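Local coordinates for iron-chelator utilization protein (Thermobifida fusca TM51, PDB 4YHB) that binds FAD and probably reduces the iron of ferric siderophores, so that the metal can be released from its chelator inside the cell, at residues Tyr143-Asp148 / Ala156-Glu161; Leu194-Ala199 / Thr204-Arg209; Lys233-Leu238 / Phe250-Tyr255. All blocks are in the same frame, centred on the assembly; numbering follows the deposited sequence.

Interaction 1 of 3, residues Tyr143-Asp148 / Ala156-Glu161; sequences YVLLAD and ARRIEE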
loop_
_atom_site.group_PDB
_atom_site.type_symbol
_atom_site.label_atom_id
_atom_site.label_comp_id
_atom_site.label_asym_id
_atom_site.label_seq_id
_atom_site.Cartn_x
_atom_site.Cartn_y
_atom_site.Cartn_z
ATOM N N TYR A 143 -5.273 0.229 17.627
ATOM C CA TYR A 143 -4.776 0.750 16.365
ATOM C C TYR A 143 -5.865 1.533 15.654
ATOM O O TYR A 143 -6.968 1.035 15.464
ATOM C CB TYR A 143 -4.276 -0.395 15.474
ATOM C CG TYR A 143 -3.132 -1.184 16.061
ATOM C CD1 TYR A 143 -1.818 -0.914 15.691
ATOM C CD2 TYR A 143 -3.356 -2.192 16.989
ATOM C CE1 TYR A 143 -0.764 -1.631 16.224
ATOM C CE2 TYR A 143 -2.307 -2.910 17.535
ATOM C CZ TYR A 143 -1.014 -2.626 17.145
ATOM O OH TYR A 143 0.034 -3.337 17.681
ATOM N N VAL A 144 -5.553 2.766 15.279
ATOM C CA VAL A 144 -6.459 3.579 14.486
ATOM C C VAL A 144 -5.918 3.683 13.061
ATOM O O VAL A 144 -4.829 4.215 12.847
ATOM C CB VAL A 144 -6.629 4.981 15.076
ATOM C CG1 VAL A 144 -7.562 5.810 14.201
ATOM C CG2 VAL A 144 -7.160 4.898 16.514
ATOM N N LEU A 145 -6.662 3.159 12.094
ATOM C CA LEU A 145 -6.182 3.111 10.709
ATOM C C LEU A 145 -7.067 3.911 9.759
ATOM O O LEU A 145 -8.290 3.753 9.751
ATOM C CB LEU A 145 -6.105 1.663 10.242
ATOM C CG LEU A 145 -5.326 0.714 11.149
ATOM C CD1 LEU A 145 -5.714 -0.703 10.840
ATOM C CD2 LEU A 145 -3.838 0.894 10.939
ATOM N N LEU A 146 -6.445 4.777 8.971
ATOM C CA LEU A 146 -7.140 5.559 7.956
ATOM C C LEU A 146 -6.483 5.288 6.604
ATOM O O LEU A 146 -5.248 5.248 6.494
ATOM C CB LEU A 146 -7.106 7.052 8.296
ATOM C CG LEU A 146 -7.635 7.417 9.689
ATOM C CD1 LEU A 146 -6.493 7.780 10.612
ATOM C CD2 LEU A 146 -8.632 8.556 9.606
ATOM N N ALA A 147 -7.294 5.061 5.577
ATOM C CA ALA A 147 -6.737 4.715 4.276
ATOM C C ALA A 147 -7.746 4.959 3.172
ATOM O O ALA A 147 -8.921 4.640 3.329
ATOM C CB ALA A 147 -6.284 3.243 4.256
ATOM N N ASP A 148 -7.294 5.533 2.058
ATOM C CA ASP A 148 -8.095 5.480 0.837
ATOM C C ASP A 148 -7.666 4.208 0.097
ATOM O O ASP A 148 -6.904 3.417 0.656
ATOM C CB ASP A 148 -7.944 6.774 0.007
ATOM C CG ASP A 148 -6.605 6.889 -0.748
ATOM O OD1 ASP A 148 -5.681 6.048 -0.608
ATOM O OD2 ASP A 148 -6.489 7.873 -1.509
ATOM N N ALA A 156 -5.238 -3.310 5.365
ATOM C CA ALA A 156 -5.906 -4.602 5.470
ATOM C C ALA A 156 -4.924 -5.688 5.907
ATOM O O ALA A 156 -5.269 -6.559 6.719
ATOM C CB ALA A 156 -6.564 -4.979 4.146
ATOM N N ARG A 157 -3.698 -5.631 5.384
ATOM C CA ARG A 157 -2.675 -6.588 5.793
ATOM C C ARG A 157 -2.391 -6.449 7.282
ATOM O O ARG A 157 -2.260 -7.442 7.986
ATOM C CB ARG A 157 -1.375 -6.407 5.002
ATOM C CG ARG A 157 -0.265 -7.313 5.523
ATOM C CD ARG A 157 0.964 -7.317 4.639
ATOM N NE ARG A 157 2.060 -8.060 5.275
ATOM C CZ ARG A 157 3.280 -8.180 4.762
ATOM N NH1 ARG A 157 3.555 -7.613 3.595
ATOM N NH2 ARG A 157 4.224 -8.868 5.413
ATOM N N ARG A 158 -2.298 -5.209 7.750
ATOM C CA ARG A 158 -2.108 -4.917 9.169
ATOM C C ARG A 158 -3.232 -5.516 10.016
ATOM O O ARG A 158 -2.984 -6.255 10.971
ATOM C CB ARG A 158 -2.030 -3.408 9.384
ATOM C CG ARG A 158 -1.959 -2.962 10.841
ATOM C CD ARG A 158 -0.777 -3.604 11.506
ATOM N NE ARG A 158 -0.037 -2.682 12.363
ATOM C CZ ARG A 158 0.924 -3.087 13.186
ATOM N NH1 ARG A 158 1.227 -4.379 13.238
ATOM N NH2 ARG A 158 1.583 -2.213 13.939
ATOM N N ILE A 159 -4.469 -5.205 9.646
ATOM C CA ILE A 159 -5.627 -5.712 10.367
ATOM C C ILE A 159 -5.634 -7.239 10.441
ATOM O O ILE A 159 -5.897 -7.811 11.498
ATOM C CB ILE A 159 -6.929 -5.224 9.716
ATOM C CG1 ILE A 159 -7.097 -3.737 9.976
ATOM C CG2 ILE A 159 -8.116 -5.958 10.281
ATOM C CD1 ILE A 159 -8.283 -3.105 9.268
ATOM N N GLU A 160 -5.320 -7.906 9.334
ATOM C CA GLU A 160 -5.427 -9.354 9.309
ATOM C C GLU A 160 -4.276 -10.034 10.066
ATOM O O GLU A 160 -4.366 -11.209 10.394
ATOM C CB GLU A 160 -5.528 -9.848 7.861
ATOM C CG GLU A 160 -6.871 -9.432 7.236
ATOM C CD GLU A 160 -7.153 -10.037 5.866
ATOM O OE1 GLU A 160 -6.182 -10.403 5.146
ATOM O OE2 GLU A 160 -8.358 -10.127 5.509
ATOM N N GLU A 161 -3.224 -9.286 10.380
ATOM C CA GLU A 161 -2.071 -9.840 11.096
ATOM C C GLU A 161 -2.091 -9.517 12.600
ATOM O O GLU A 161 -1.292 -10.050 13.373
ATOM C CB GLU A 161 -0.768 -9.334 10.456
ATOM C CG GLU A 161 -0.542 -9.906 9.060
ATOM C CD GLU A 161 0.717 -9.382 8.364
ATOM O OE1 GLU A 161 1.411 -8.496 8.928
ATOM O OE2 GLU A 161 1.000 -9.864 7.239
#

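Interaction 2 of 3, residues Leu194-Ala199 / Thr204-Arg209; sequences LHRNGA and TDLLLR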
loop_
_atom_site.group_PDB
_atom_site.type_symbol
_atom_site.label_atom_id
_atom_site.label_comp_id
_atom_site.label_asym_id
_atom_site.label_seq_id
_atom_site.Cartn_x
_atom_site.Cartn_y
_atom_site.Cartn_z
ATOM N N LEU A 194 -16.137 4.508 4.195
ATOM C CA LEU A 194 -16.634 5.811 3.763
ATOM C C LEU A 194 -16.684 5.864 2.241
ATOM O O LEU A 194 -15.732 5.471 1.565
ATOM C CB LEU A 194 -15.741 6.922 4.309
ATOM C CG LEU A 194 -15.587 6.890 5.828
ATOM C CD1 LEU A 194 -14.395 7.751 6.232
ATOM C CD2 LEU A 194 -16.887 7.356 6.504
ATOM N N HIS A 195 -17.790 6.355 1.706
ATOM C CA HIS A 195 -18.029 6.305 0.267
ATOM C C HIS A 195 -17.975 7.682 -0.375
ATOM O O HIS A 195 -18.673 8.601 0.053
ATOM C CB HIS A 195 -19.394 5.660 -0.022
ATOM C CG HIS A 195 -19.610 4.362 0.689
ATOM N ND1 HIS A 195 -20.827 4.004 1.229
ATOM C CD2 HIS A 195 -18.774 3.325 0.929
ATOM C CE1 HIS A 195 -20.728 2.805 1.778
ATOM N NE2 HIS A 195 -19.489 2.373 1.612
ATOM N N ARG A 196 -17.170 7.816 -1.424
ATOM C CA ARG A 196 -17.095 9.067 -2.172
ATOM C C ARG A 196 -18.364 9.358 -2.969
ATOM O O ARG A 196 -18.652 10.518 -3.268
ATOM C CB ARG A 196 -15.897 9.051 -3.116
ATOM C CG ARG A 196 -14.554 9.237 -2.402
ATOM C CD ARG A 196 -13.458 9.545 -3.416
ATOM N NE ARG A 196 -13.308 8.461 -4.381
ATOM C CZ ARG A 196 -12.507 7.414 -4.203
ATOM N NH1 ARG A 196 -11.784 7.307 -3.094
ATOM N NH2 ARG A 196 -12.429 6.473 -5.132
ATOM N N ASN A 197 -19.105 8.309 -3.322
ATOM C CA ASN A 197 -20.398 8.453 -4.008
ATOM C C ASN A 197 -20.420 9.492 -5.140
ATOM O O ASN A 197 -21.315 10.344 -5.202
ATOM C CB ASN A 197 -21.486 8.789 -2.983
ATOM C CG ASN A 197 -21.751 7.645 -2.042
ATOM O OD1 ASN A 197 -21.452 6.491 -2.368
ATOM N ND2 ASN A 197 -22.320 7.940 -0.872
ATOM N N GLY A 198 -19.425 9.428 -6.023
ATOM C CA GLY A 198 -19.389 10.297 -7.188
ATOM C C GLY A 198 -18.258 11.307 -7.171
ATOM O O GLY A 198 -17.827 11.772 -8.227
ATOM N N ALA A 199 -17.775 11.650 -5.980
ATOM C CA ALA A 199 -16.637 12.547 -5.858
ATOM C C ALA A 199 -15.374 11.841 -6.361
ATOM O O ALA A 199 -15.196 10.645 -6.129
ATOM C CB ALA A 199 -16.459 12.986 -4.431
ATOM N N THR A 204 -11.983 14.630 -1.566
ATOM C CA THR A 204 -12.822 14.751 -0.376
ATOM C C THR A 204 -11.992 14.847 0.903
ATOM O O THR A 204 -10.808 14.537 0.908
ATOM C CB THR A 204 -13.782 13.564 -0.215
ATOM O OG1 THR A 204 -13.093 12.479 0.416
ATOM C CG2 THR A 204 -14.353 13.119 -1.557
ATOM N N ASP A 205 -12.626 15.248 1.997
ATOM C CA ASP A 205 -11.959 15.230 3.294
ATOM C C ASP A 205 -12.582 14.192 4.221
ATOM O O ASP A 205 -12.604 14.373 5.443
ATOM C CB ASP A 205 -12.005 16.619 3.940
ATOM C CG ASP A 205 -13.411 17.190 4.001
ATOM O OD1 ASP A 205 -13.560 18.349 4.452
ATOM O OD2 ASP A 205 -14.370 16.490 3.590
ATOM N N LEU A 206 -13.083 13.103 3.639
ATOM C CA LEU A 206 -13.799 12.070 4.399
ATOM C C LEU A 206 -12.970 11.465 5.529
ATOM O O LEU A 206 -13.490 11.214 6.612
ATOM C CB LEU A 206 -14.271 10.944 3.465
ATOM C CG LEU A 206 -15.500 11.210 2.592
ATOM C CD1 LEU A 206 -15.601 10.158 1.483
ATOM C CD2 LEU A 206 -16.761 11.219 3.440
ATOM N N LEU A 207 -11.680 11.234 5.286
ATOM C CA LEU A 207 -10.828 10.650 6.321
ATOM C C LEU A 207 -10.610 11.610 7.491
ATOM O O LEU A 207 -10.698 11.214 8.657
ATOM C CB LEU A 207 -9.472 10.229 5.740
ATOM C CG LEU A 207 -9.541 9.049 4.770
ATOM C CD1 LEU A 207 -8.156 8.711 4.223
ATOM C CD2 LEU A 207 -10.142 7.852 5.451
ATOM N N LEU A 208 -10.304 12.864 7.171
ATOM C CA LEU A 208 -10.117 13.894 8.188
ATOM C C LEU A 208 -11.382 14.053 9.031
ATOM O O LEU A 208 -11.323 14.107 10.260
ATOM C CB LEU A 208 -9.756 15.228 7.537
ATOM C CG LEU A 208 -9.663 16.440 8.467
ATOM C CD1 LEU A 208 -8.502 16.285 9.444
ATOM C CD2 LEU A 208 -9.526 17.712 7.653
ATOM N N ARG A 209 -12.525 14.109 8.359
ATOM C CA ARG A 209 -13.807 14.283 9.039
ATOM C C ARG A 209 -14.090 13.129 9.989
ATOM O O ARG A 209 -14.567 13.349 11.097
ATOM C CB ARG A 209 -14.942 14.415 8.026
ATOM C CG ARG A 209 -14.954 15.747 7.291
ATOM C CD ARG A 209 -16.143 15.827 6.334
ATOM N NE ARG A 209 -16.075 17.017 5.491
ATOM C CZ ARG A 209 -16.555 18.207 5.835
ATOM N NH1 ARG A 209 -17.152 18.371 7.009
ATOM N NH2 ARG A 209 -16.442 19.233 5.001
#

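Interaction 3 of 3, residues Lys233-Leu238 / Phe250-Tyr255; sequences KPIRRL and FEVDGY. With FAD (flavin-adenine dinucleotide), chain C.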
loop_
_atom_site.group_PDB
_atom_site.type_symbol
_atom_site.label_atom_id
_atom_site.label_comp_id
_atom_site.label_asym_id
_atom_site.label_seq_id
_atom_site.Cartn_x
_atom_site.Cartn_y
_atom_site.Cartn_z
ATOM N N LYS A 233 -2.391 16.001 4.896
ATOM C CA LYS A 233 -1.731 17.135 5.558
ATOM C C LYS A 233 -2.500 17.639 6.788
ATOM O O LYS A 233 -1.898 17.842 7.841
ATOM C CB LYS A 233 -1.508 18.289 4.579
ATOM C CG LYS A 233 -0.324 18.100 3.651
ATOM C CD LYS A 233 -0.200 19.267 2.684
ATOM C CE LYS A 233 0.717 18.931 1.510
ATOM N NZ LYS A 233 0.743 20.028 0.492
ATOM N N PRO A 234 -3.831 17.828 6.676
ATOM C CA PRO A 234 -4.546 18.231 7.886
ATOM C C PRO A 234 -4.618 17.131 8.936
ATOM O O PRO A 234 -4.776 17.467 10.103
ATOM C CB PRO A 234 -5.942 18.554 7.370
ATOM C CG PRO A 234 -6.071 17.784 6.122
ATOM C CD PRO A 234 -4.722 17.870 5.503
ATOM N N ILE A 235 -4.531 15.859 8.536
ATOM C CA ILE A 235 -4.536 14.745 9.478
ATOM C C ILE A 235 -3.251 14.743 10.293
ATOM O O ILE A 235 -3.274 14.557 11.510
ATOM C CB ILE A 235 -4.709 13.373 8.736
ATOM C CG1 ILE A 235 -6.121 13.265 8.158
ATOM C CG2 ILE A 235 -4.448 12.191 9.676
ATOM C CD1 ILE A 235 -6.353 12.062 7.261
ATOM N N ARG A 236 -2.127 14.952 9.609
ATOM C CA ARG A 236 -0.821 15.065 10.260
ATOM C C ARG A 236 -0.844 16.191 11.304
ATOM O O ARG A 236 -0.469 15.996 12.460
ATOM C CB ARG A 236 0.260 15.311 9.201
ATOM C CG ARG A 236 1.658 15.585 9.722
ATOM C CD ARG A 236 2.648 15.822 8.561
ATOM N NE ARG A 236 2.884 14.619 7.753
ATOM C CZ ARG A 236 2.378 14.398 6.537
ATOM N NH1 ARG A 236 1.590 15.292 5.956
ATOM N NH2 ARG A 236 2.661 13.270 5.897
ATOM N N ARG A 237 -1.333 17.354 10.881
ATOM C CA ARG A 237 -1.405 18.541 11.728
ATOM C C ARG A 237 -2.259 18.298 12.973
ATOM O O ARG A 237 -1.883 18.676 14.085
ATOM C CB ARG A 237 -1.953 19.731 10.935
ATOM C CG ARG A 237 -0.959 20.322 9.963
ATOM C CD ARG A 237 -1.568 21.519 9.201
ATOM N NE ARG A 237 -2.447 21.131 8.099
ATOM C CZ ARG A 237 -3.619 21.692 7.843
ATOM N NH1 ARG A 237 -4.107 22.617 8.660
ATOM N NH2 ARG A 237 -4.320 21.275 6.799
ATOM N N LEU A 238 -3.388 17.629 12.789
ATOM C CA LEU A 238 -4.307 17.361 13.883
ATOM C C LEU A 238 -3.651 16.470 14.935
ATOM O O LEU A 238 -3.804 16.690 16.137
ATOM C CB LEU A 238 -5.579 16.716 13.342
ATOM C CG LEU A 238 -6.768 16.604 14.284
ATOM C CD1 LEU A 238 -7.270 17.995 14.666
ATOM C CD2 LEU A 238 -7.860 15.798 13.616
ATOM N N PHE A 250 2.270 7.982 15.822
ATOM C CA PHE A 250 1.612 7.878 14.530
ATOM C C PHE A 250 2.573 7.792 13.364
ATOM O O PHE A 250 3.775 8.019 13.497
ATOM C CB PHE A 250 0.668 9.064 14.311
ATOM C CG PHE A 250 1.372 10.380 14.099
ATOM C CD1 PHE A 250 1.726 10.800 12.827
ATOM C CD2 PHE A 250 1.671 11.202 15.178
ATOM C CE1 PHE A 250 2.374 12.011 12.635
ATOM C CE2 PHE A 250 2.314 12.406 14.995
ATOM C CZ PHE A 250 2.665 12.818 13.723
ATOM N N GLU A 251 2.007 7.452 12.215
ATOM C CA GLU A 251 2.691 7.531 10.940
ATOM C C GLU A 251 1.670 8.039 9.937
ATOM O O GLU A 251 0.522 7.591 9.939
ATOM C CB GLU A 251 3.247 6.168 10.530
ATOM C CG GLU A 251 4.527 6.244 9.753
ATOM C CD GLU A 251 5.698 6.661 10.614
ATOM O OE1 GLU A 251 5.940 7.883 10.729
ATOM O OE2 GLU A 251 6.382 5.762 11.158
ATOM N N VAL A 252 2.072 8.987 9.101
ATOM C CA VAL A 252 1.193 9.501 8.056
ATOM C C VAL A 252 1.974 9.503 6.754
ATOM O O VAL A 252 2.992 10.185 6.641
ATOM C CB VAL A 252 0.686 10.912 8.371
ATOM C CG1 VAL A 252 -0.001 11.509 7.157
ATOM C CG2 VAL A 252 -0.257 10.877 9.555
ATOM N N ASP A 253 1.514 8.724 5.780
ATOM C CA ASP A 253 2.324 8.460 4.589
ATOM C C ASP A 253 1.503 8.737 3.339
ATOM O O ASP A 253 0.509 8.054 3.068
ATOM C CB ASP A 253 2.836 7.009 4.605
ATOM C CG ASP A 253 4.091 6.805 3.744
ATOM O OD1 ASP A 253 4.452 7.715 2.972
ATOM O OD2 ASP A 253 4.716 5.726 3.835
ATOM N N GLY A 254 1.901 9.760 2.596
ATOM C CA GLY A 254 1.260 10.079 1.336
ATOM C C GLY A 254 1.676 9.112 0.239
ATOM O O GLY A 254 2.843 9.090 -0.154
ATOM N N TYR A 255 0.715 8.342 -0.278
ATOM C CA TYR A 255 0.991 7.296 -1.270
ATOM C C TYR A 255 0.890 7.787 -2.718
ATOM O O TYR A 255 1.466 7.213 -3.641
ATOM C CB TYR A 255 0.034 6.116 -1.054
ATOM C CG TYR A 255 0.519 5.128 -0.010
ATOM C CD1 TYR A 255 1.550 5.459 0.867
ATOM C CD2 TYR A 255 -0.020 3.852 0.071
ATOM C CE1 TYR A 255 2.011 4.552 1.813
ATOM C CE2 TYR A 255 0.437 2.934 1.024
ATOM C CZ TYR A 255 1.441 3.295 1.889
ATOM O OH TYR A 255 1.897 2.393 2.822
HETATM P PA FAD C . 0.792 7.705 -12.205
HETATM O O1A FAD C . 1.551 7.782 -13.537
HETATM O O2A FAD C . 1.774 7.717 -10.974
HETATM O O5B FAD C . -0.080 9.051 -12.057
HETATM C C5B FAD C . -0.790 9.549 -13.133
HETATM C C4B FAD C . -1.990 10.368 -12.617
HETATM O O4B FAD C . -2.953 9.558 -12.000
HETATM C C3B FAD C . -1.607 11.391 -11.633
HETATM O O3B FAD C . -2.392 12.507 -11.905
HETATM C C2B FAD C . -1.959 10.823 -10.375
HETATM O O2B FAD C . -2.364 11.774 -9.397
HETATM C C1B FAD C . -3.123 9.980 -10.687
HETATM N N9A FAD C . -3.281 8.800 -9.848
HETATM C C8A FAD C . -2.303 7.987 -9.395
HETATM N N7A FAD C . -2.859 7.004 -8.673
HETATM C C5A FAD C . -4.202 7.172 -8.704
HETATM C C6A FAD C . -5.281 6.482 -8.152
HETATM N N6A FAD C . -5.053 5.309 -7.384
HETATM N N1A FAD C . -6.531 6.927 -8.363
HETATM C C2A FAD C . -6.757 8.036 -9.099
HETATM N N3A FAD C . -5.745 8.721 -9.642
HETATM C C4A FAD C . -4.471 8.315 -9.444
HETATM N N1 FAD C . -1.440 1.763 -5.072
HETATM C C2 FAD C . -2.189 0.672 -5.235
HETATM O O2 FAD C . -3.096 0.672 -6.053
HETATM N N3 FAD C . -1.906 -0.429 -4.472
HETATM C C4 FAD C . -0.900 -0.435 -3.571
HETATM O O4 FAD C . -0.693 -1.454 -2.927
HETATM C C4X FAD C . -0.108 0.696 -3.373
HETATM N N5 FAD C . 0.930 0.750 -2.461
HETATM C C5X FAD C . 1.668 1.878 -2.340
HETATM C C6 FAD C . 2.724 1.935 -1.425
HETATM C C7 FAD C . 3.413 2.968 -1.303
HETATM C C7M FAD C . 4.546 2.907 -0.262
HETATM C C8 FAD C . 3.288 4.029 -1.936
HETATM C C8M FAD C . 4.136 5.254 -1.741
HETATM C C9 FAD C . 2.299 4.143 -2.876
HETATM C C9A FAD C . 1.315 3.025 -3.215
HETATM N N10 FAD C . 0.309 2.952 -4.072
HETATM C C10 FAD C . -0.419 1.819 -4.177
HETATM C "C1'" FAD C . -0.024 4.126 -4.908
HETATM C "C2'" FAD C . 0.587 4.062 -6.273
HETATM O "O2'" FAD C . 1.954 4.031 -6.163
HETATM C "C3'" FAD C . 0.104 5.319 -7.080
HETATM O "O3'" FAD C . -1.289 5.300 -7.073
HETATM C "C4'" FAD C . 0.699 5.470 -8.454
HETATM O "O4'" FAD C . 0.610 6.771 -8.857
HETATM C "C5'" FAD C . -0.006 4.619 -9.523
HETATM O "O5'" FAD C . 0.745 4.484 -10.705
HETATM P P FAD C . 0.062 5.003 -12.032
HETATM O O1P FAD C . 1.168 4.758 -13.083
HETATM O O2P FAD C . -1.329 4.312 -12.046
HETATM O O3P FAD C . -0.269 6.513 -12.356
#

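Interaction 1 of 3, residues Tyr143-Asp148 / Ala156-Glu161
Leu145 and Ile159 supply the apolar part of this contact between strand 142-147 and helix 152-161. The two side chains run antiparallel to each other, and CD1 of Leu145 presses against CG1 of Ile159 at 3.4 Å, tighter than usual for two carbons. The same methyl lies 3.9 Å from Ile159 CD1. Ile159 reaches the strand with its ethyl branch, CG1 standing anti to the carbonyl carbon (chi1 -71°). The second methyl of Leu145, CD2, comes within 4.3 Å of Arg158 CG. Val168 and Phe172 of the next strand in the unit extend this hydrophobic layer.

An arginine against an aromatic ring makes up the second kind of contact. The Arg158 chain bends at chi2 and chi3 and brings its guanidinium to Tyr143, where NH2 is 3.3 Å from CE1. The CE1-CZ side of the Tyr143 ring lies over one guanidinium face, toward its rim, with the planes 66° apart. Tyr143 OH is hydrogen-bonded to Ala140 N, which holds the outer end of the ring.

Polar bonds run along the helix and away from it. Arg157 NE forms a salt bridge with Glu161 OE2 at 2.9 Å, on the syn side but tilted well out of the carboxylate plane, while Arg157 NH1 bonds Val91 O and Ser47 OG, and Glu160 bridges to Arg92 and Arg93 of barrel strand 86-95.

The beta-alpha-beta crossover of 142-147, 152-161 and 167-174 is thus joined here without a hydrogen bond between the two segments: its strand-helix interface depends on shape and on one guanidinium set obliquely to a ring.

Interaction 2 of 3, residues Leu194-Ala199 / Thr204-Arg209
Arg196, just past the end of strand 190-195, meets Thr204 and Leu206 with the aliphatic part of its side chain. Its CB points along the side of the contact and makes no close approach; the touching starts at CG. With CG anti to the carbonyl carbon (chi1 -75°), the chain runs across both partners at about a right angle. CG lies 4.0 Å from Thr204 CG2 and 4.1 Å from Leu206 CD1, and CD stays beside the same threonine methyl. A bend at chi3 turns NE to Ala199 O, which lies at the guanidinium edge, in its plane, but the bond is weak. The tip leaves the contact: NH2 forms a salt bridge with Glu149 and NH1 another with Glu173.

The setting is an outermost strand of the parallel sheet in a ferredoxin-reductase-like domain, where strand 190-195 passes through a type I' turn, Arg196 to Ala199, and on to helix 206-212. Thr204 begins the descent into that helix with an ST turn, its OG1 accepting from Leu206 N in a nearly straight bond of 3.3 Å (169°). Its methyl CG2 packs on Ala199 CB at 3.6 Å. Putting a glycine in place of Thr204 would probably open a gap beside Ala199 and the Arg196 chain and leave the Leu206 N-H without its hydroxyl partner.

Leu206 sends CD1 against the backbone of His195, 3.7 Å from its O, while Leu194 CD1 rests 3.6 Å from Leu206 O and also touches Leu207 CD2. Asp205 holds the N-cap position, but its carboxylate makes no capping bond and instead pairs with Arg209 NE in a salt bridge, OD2 being met from above the carboxylate plane at 2.6 Å.

Interaction 3 of 3, residues Lys233-Leu238 / Phe250-Tyr255
Arg236 and Val252 mark the closest backbone approach, their CA atoms 6.3 Å apart where helix 229-241 lies against strand 250-256. The two elements are the second half of a beta-alpha-beta unit that begins with strand 221-226 and ends at an outermost strand of the parallel sheet.

Arg236 runs extended from the backbone, with CG anti to N (chi1 174°), until a bend at chi3 (-67°) folds its head over Val252. There Val252 CG1 sits beneath one guanidinium face, toward its rim, 3.4 Å from Arg236 NH2. The same NH2 donates a weak hydrogen bond to Val252 O at 3.2 Å. The valine's other methyl, CG2, faces Ile235 CG2 at 4.4 Å, and Leu232 and Leu239 of the helix also pack on this side chain.

Farther along, the strand leads to the cofactor. Asp253 points away from the helix and bonds His265 ND1 through OD1, so it is a second-shell partner of a zinc ligand. Tyr255 lays its ring against the flavin, with C7 of FAD 3.5 Å above the centre of one face, and Tyr255 O lies 3.3 Å from FAD C9.

Followed from the N terminus, the three contacts come in series along the chain, and none nests in or crosses another. Interaction 1 closes the short connection from strand 142-147 into helix 152-161, interaction 2 the turn between strand 190-195 and helix 206-212, and interaction 3 the return from helix 229-241 to strand 250-256. All of them build on the same parallel sheet. Neighbouring residues of 143-148 face its two sides, Leu145 toward helix 152-161 and Leu146 toward Leu207 of interaction 2. Leu207 and Leu208 in turn pack on Ile235 and Pro234, joining interaction 2 to interaction 3. Interactions 1 and 3 do not touch.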